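PDB 1YPX: putative vitamin-B12 independent methionine synthase family protein from Listeria monocytogenes, which probably transfers a methyl group from a folate to homocysteine to form methionine, probably with the help of zinc, as in cobalamin-independent methionine synthases. Local coordinates for residues 8-13 against 268-273; 56-61 against 352-357. One frame throughout, in Å; residues are numbered along the deposited sequence.

In the fold
Two contacts, about 12 Å apart centre to centre, bring the first part of the chain onto the barrel. Along the chain their segments alternate: 8-13, 56-61, 268-273, 352-357. Contact 1, where segment 8-13 meets strand 268-272, lies nearer the centre of the molecule (about 9 Å, against about 17 Å for contact 2, contact centre to chain centre); contact 2 sets the end of helix 35-56 and the loop leading to strand 60-61 against helix 347-364. Both strands belong to one parallel sheet, whose outermost members are 60-61 and 328-332. Segment 8-13 bonds to Ser60 and, through its backbone, to Leu330, and so joins the two ends of the sheet, consistent with a TIM-like barrel.

Contact 1. Residues 8-13 against 268-273; sequences YADHVG and GFFLEY. With PO4 (phosphate ion), chain B.
Phe270 meets the first segment at three successive residues: its ring passes from the carboxylate of Asp10, by the backbone of His11, to a methyl of Val12. With CG beside the backbone N (chi1 -77°), the side chain reaches from strand 268-272 to 8-13. The carbon of the Asp10 carboxylate lies in the ring plane at its edge, Asp10 CG being 3.7 Å from Phe270 CZ, and the two planes stand almost perpendicular, at 87°. Phe270 CE2 is 3.8 Å from His11 C, which approaches the ring obliquely, and Phe270 CD2 lies 4.2 Å from Val12 CG2, their side chains running antiparallel alongside one another. The buried carboxylate is well supplied with partners: Asp10 OD1 takes the His11 N-H at 2.8 Å through its anti lone pair as well as the hydroxyl of Ser60, while OD2 is bonded to Phe7 N and Tyr183 OH. Such a set of bonds would fix the rotation of the group against the ring. Phe270 O is bonded to His237 ND1, and Val12 also touches His237, a residue of a possible, empty metal site. Farther along, Leu271 CD1 comes to 3.9 Å from O3 of a phosphate ion, which takes a hydrogen bond of 2.6 Å from Tyr273 OH; Lys285 also binds this ion, probably a crystallisation component. Phe270, pointing inward from a parallel strand onto an N-terminal segment, represents the filled interior of a TIM-like barrel.

Contact 2. Residues 56-61 against 352-357; sequences VGLKSI and DKLRYV
Leu58 and Leu354 meet through their methyl groups, while Val56 fits beside them, against both Leu354 and Arg355. Leu58 CD2 lies 3.4 Å from Leu354 CD1 and 4.0 Å from Leu354 CD2, so that a single methyl of one leucine faces the forked end of the other, and the two side chains run roughly perpendicular. Leu354 presents this fork because its CG is beside the backbone N (chi1 -78°) and its side chain is extended (chi2 -178°), which brings the two methyls up to Leu58 CD2. The two methyls of Val56 divide the work: CG2 approaches Leu354 CB at 4.1 Å, whereas CG1 turns to Arg355. There the methyl sits over one face of the guanidinium, near the border of the group rather than over its centre, with Val56 CG1 3.7 Å from Arg355 NH2. A bend at chi3 (85°) carries the guanidinium over the valine, and Arg355 CG also lies 3.8 Å from Val56 CG1, so the aliphatic part of the arginine shares in the packing. Since this exposed residue touches a crystal neighbour as well, the lattice may influence its pose.

Gly57 sets up the first segment. Its positive phi ends helix 35-56 in a Schellman motif; the loop then leads through Leu58 into strand 60-61, a helix-to-strand connection consistent with a TIM-like barrel. On the other side, Leu354 and Arg355 lie on a regular turn, in which Tyr356 N bonds to Asp352 O at 3.0 Å. Further out, Trp351 and Val358 of the same helix touch Val56 and Leu58, respectively. Lys353 pairs with Glu307 in a salt bridge, tying helix 347-364 to the loop beyond strand 293-299.

Contact 1. Residues 8-13 against 268-273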
# COMPACT_ATOMS: atom_id res chain seq x y z
N TYR A 8 -2.14 -8.02 13.48
CA TYR A 8 -2.53 -7.07 14.51
C TYR A 8 -1.56 -5.90 14.56
O TYR A 8 -1.97 -4.76 14.78
CB TYR A 8 -2.61 -7.76 15.86
CG TYR A 8 -3.58 -8.91 15.90
CD1 TYR A 8 -4.93 -8.71 15.61
CD2 TYR A 8 -3.17 -10.18 16.23
CE1 TYR A 8 -5.83 -9.77 15.65
CE2 TYR A 8 -4.05 -11.25 16.28
CZ TYR A 8 -5.38 -11.03 15.99
OH TYR A 8 -6.25 -12.09 16.06
N ALA A 9 -0.27 -6.18 14.39
CA ALA A 9 0.75 -5.14 14.36
C ALA A 9 1.32 -5.22 12.95
O ALA A 9 2.12 -6.09 12.63
CB ALA A 9 1.85 -5.41 15.38
N ASP A 10 0.86 -4.31 12.10
CA ASP A 10 1.28 -4.29 10.71
C ASP A 10 1.69 -2.85 10.38
O ASP A 10 1.62 -1.97 11.25
CB ASP A 10 0.11 -4.73 9.84
CG ASP A 10 0.54 -5.48 8.60
OD1 ASP A 10 1.53 -5.04 7.96
OD2 ASP A 10 -0.12 -6.48 8.26
N HIS A 11 2.13 -2.60 9.15
CA HIS A 11 2.52 -1.25 8.75
C HIS A 11 2.34 -1.04 7.26
O HIS A 11 2.43 -1.99 6.48
CB HIS A 11 3.97 -0.96 9.18
CG HIS A 11 5.00 -1.82 8.51
ND1 HIS A 11 5.85 -1.34 7.54
CD2 HIS A 11 5.35 -3.11 8.71
CE1 HIS A 11 6.68 -2.30 7.17
NE2 HIS A 11 6.40 -3.39 7.87
N VAL A 12 2.07 0.21 6.87
CA VAL A 12 1.84 0.55 5.46
C VAL A 12 2.92 0.03 4.53
O VAL A 12 2.61 -0.57 3.49
CB VAL A 12 1.68 2.08 5.29
CG1 VAL A 12 1.61 2.46 3.80
CG2 VAL A 12 0.40 2.54 5.99
N GLY A 13 4.19 0.24 4.89
CA GLY A 13 5.27 -0.24 4.05
C GLY A 13 6.50 0.63 3.84
O GLY A 13 7.62 0.14 4.00
N GLY A 268 -8.08 -6.49 3.38
CA GLY A 268 -7.93 -5.58 4.49
C GLY A 268 -7.74 -4.19 3.95
O GLY A 268 -7.41 -4.02 2.78
N PHE A 269 -7.93 -3.20 4.82
CA PHE A 269 -7.79 -1.77 4.46
C PHE A 269 -6.94 -1.01 5.48
O PHE A 269 -7.20 -1.07 6.68
CB PHE A 269 -9.17 -1.11 4.42
CG PHE A 269 -9.89 -1.23 3.10
CD1 PHE A 269 -9.48 -0.49 2.00
CD2 PHE A 269 -11.01 -2.04 2.98
CE1 PHE A 269 -10.19 -0.54 0.79
CE2 PHE A 269 -11.73 -2.11 1.78
CZ PHE A 269 -11.32 -1.36 0.68
N PHE A 270 -5.93 -0.29 5.01
CA PHE A 270 -5.10 0.52 5.91
C PHE A 270 -5.63 1.95 5.87
O PHE A 270 -5.31 2.73 4.95
CB PHE A 270 -3.63 0.48 5.50
CG PHE A 270 -2.93 -0.79 5.90
CD1 PHE A 270 -3.20 -1.99 5.23
CD2 PHE A 270 -1.99 -0.78 6.94
CE1 PHE A 270 -2.53 -3.16 5.59
CE2 PHE A 270 -1.31 -1.95 7.30
CZ PHE A 270 -1.58 -3.14 6.63
N LEU A 271 -6.44 2.27 6.88
CA LEU A 271 -7.10 3.56 7.06
C LEU A 271 -6.38 4.40 8.09
O LEU A 271 -6.14 3.94 9.20
CB LEU A 271 -8.52 3.34 7.57
CG LEU A 271 -9.39 2.43 6.71
CD1 LEU A 271 -10.62 1.95 7.49
CD2 LEU A 271 -9.79 3.23 5.48
N GLU A 272 -6.04 5.65 7.75
CA GLU A 272 -5.34 6.50 8.72
C GLU A 272 -6.22 7.53 9.44
O GLU A 272 -7.10 8.14 8.83
CB GLU A 272 -4.15 7.21 8.05
CG GLU A 272 -4.47 8.16 6.93
CD GLU A 272 -3.29 9.06 6.61
OE1 GLU A 272 -2.85 9.78 7.53
OE2 GLU A 272 -2.79 9.04 5.47
N TYR A 273 -5.98 7.72 10.73
CA TYR A 273 -6.77 8.66 11.54
C TYR A 273 -5.89 9.63 12.34
O TYR A 273 -4.71 9.35 12.60
CB TYR A 273 -7.67 7.86 12.50
CG TYR A 273 -8.61 6.85 11.85
CD1 TYR A 273 -9.84 7.24 11.32
CD2 TYR A 273 -8.28 5.49 11.81
CE1 TYR A 273 -10.73 6.30 10.76
CE2 TYR A 273 -9.14 4.55 11.26
CZ TYR A 273 -10.37 4.95 10.74
OH TYR A 273 -11.22 4.00 10.20
P PO4 B . -14.17 5.51 9.52
O1 PO4 B . -13.97 5.23 10.90
O2 PO4 B . -13.89 6.89 9.19
O3 PO4 B . -13.23 4.52 8.68
O4 PO4 B . -15.50 5.11 8.94

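Contact 2. Residues 56-61 against 352-357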
# COMPACT_ATOMS: atom_id res chain seq x y z
N VAL A 56 12.13 -5.36 15.60
CA VAL A 56 11.12 -4.57 16.31
C VAL A 56 9.94 -5.47 16.63
O VAL A 56 9.18 -5.18 17.55
CB VAL A 56 10.63 -3.32 15.50
CG1 VAL A 56 11.77 -2.32 15.35
CG2 VAL A 56 10.06 -3.72 14.14
N GLY A 57 9.79 -6.57 15.89
CA GLY A 57 8.71 -7.50 16.17
C GLY A 57 7.77 -7.68 15.01
O GLY A 57 6.92 -8.59 15.02
N LEU A 58 7.90 -6.82 14.02
CA LEU A 58 7.05 -6.87 12.84
C LEU A 58 7.06 -8.25 12.19
O LEU A 58 8.07 -8.96 12.21
CB LEU A 58 7.51 -5.80 11.85
CG LEU A 58 6.86 -4.41 11.96
CD1 LEU A 58 6.35 -4.10 13.37
CD2 LEU A 58 7.88 -3.38 11.51
N LYS A 59 5.92 -8.65 11.64
CA LYS A 59 5.83 -9.94 10.99
C LYS A 59 5.91 -9.71 9.48
O LYS A 59 6.54 -10.48 8.74
CB LYS A 59 4.53 -10.66 11.36
CG LYS A 59 4.48 -12.12 10.89
CD LYS A 59 3.24 -12.84 11.38
CE LYS A 59 3.35 -14.36 11.17
NZ LYS A 59 4.32 -15.02 12.11
N SER A 60 5.28 -8.63 9.02
CA SER A 60 5.31 -8.29 7.61
C SER A 60 6.53 -7.40 7.42
O SER A 60 6.76 -6.47 8.20
CB SER A 60 4.04 -7.55 7.19
OG SER A 60 4.06 -6.22 7.64
N ILE A 61 7.32 -7.70 6.38
CA ILE A 61 8.54 -6.94 6.08
C ILE A 61 8.52 -6.41 4.63
O ILE A 61 8.11 -7.11 3.70
CB ILE A 61 9.83 -7.85 6.32
CG1 ILE A 61 10.14 -7.99 7.83
CG2 ILE A 61 11.05 -7.21 5.71
CD1 ILE A 61 9.15 -8.83 8.66
N ASP A 352 11.07 2.92 17.02
CA ASP A 352 10.50 2.96 18.36
C ASP A 352 8.98 2.96 18.27
O ASP A 352 8.29 2.25 19.01
CB ASP A 352 11.00 4.19 19.12
CG ASP A 352 12.38 3.97 19.71
OD1 ASP A 352 12.90 4.89 20.39
OD2 ASP A 352 12.94 2.86 19.49
N LYS A 353 8.45 3.75 17.34
CA LYS A 353 7.01 3.79 17.17
C LYS A 353 6.52 2.43 16.64
O LYS A 353 5.35 2.08 16.83
CB LYS A 353 6.62 4.91 16.21
CG LYS A 353 6.82 6.29 16.80
CD LYS A 353 6.46 7.37 15.79
CE LYS A 353 5.99 8.64 16.49
NZ LYS A 353 4.74 8.39 17.29
N LEU A 354 7.40 1.67 15.99
CA LEU A 354 7.02 0.35 15.48
C LEU A 354 6.90 -0.67 16.60
O LEU A 354 5.96 -1.46 16.64
CB LEU A 354 8.02 -0.14 14.43
CG LEU A 354 7.89 0.45 13.02
CD1 LEU A 354 8.93 -0.18 12.11
CD2 LEU A 354 6.49 0.22 12.49
N ARG A 355 7.87 -0.65 17.51
CA ARG A 355 7.87 -1.55 18.64
C ARG A 355 6.65 -1.16 19.47
O ARG A 355 6.06 -1.99 20.17
CB ARG A 355 9.15 -1.36 19.46
CG ARG A 355 10.36 -0.93 18.63
CD ARG A 355 11.65 -0.92 19.45
NE ARG A 355 12.28 -2.24 19.51
CZ ARG A 355 13.42 -2.54 18.89
NH1 ARG A 355 13.93 -3.78 18.99
NH2 ARG A 355 14.05 -1.61 18.18
N TYR A 356 6.26 0.10 19.37
CA TYR A 356 5.09 0.61 20.08
C TYR A 356 3.84 -0.06 19.50
O TYR A 356 2.92 -0.45 20.23
CB TYR A 356 5.02 2.13 19.94
CG TYR A 356 3.98 2.81 20.80
CD1 TYR A 356 3.17 3.81 20.28
CD2 TYR A 356 3.83 2.48 22.16
CE1 TYR A 356 2.26 4.49 21.06
CE2 TYR A 356 2.91 3.16 22.96
CZ TYR A 356 2.13 4.17 22.40
OH TYR A 356 1.24 4.88 23.17
N VAL A 357 3.81 -0.20 18.17
CA VAL A 357 2.70 -0.86 17.49
C VAL A 357 2.69 -2.33 17.91
O VAL A 357 1.63 -2.90 18.19
CB VAL A 357 2.86 -0.77 15.96
CG1 VAL A 357 1.83 -1.67 15.28
CG2 VAL A 357 2.72 0.68 15.48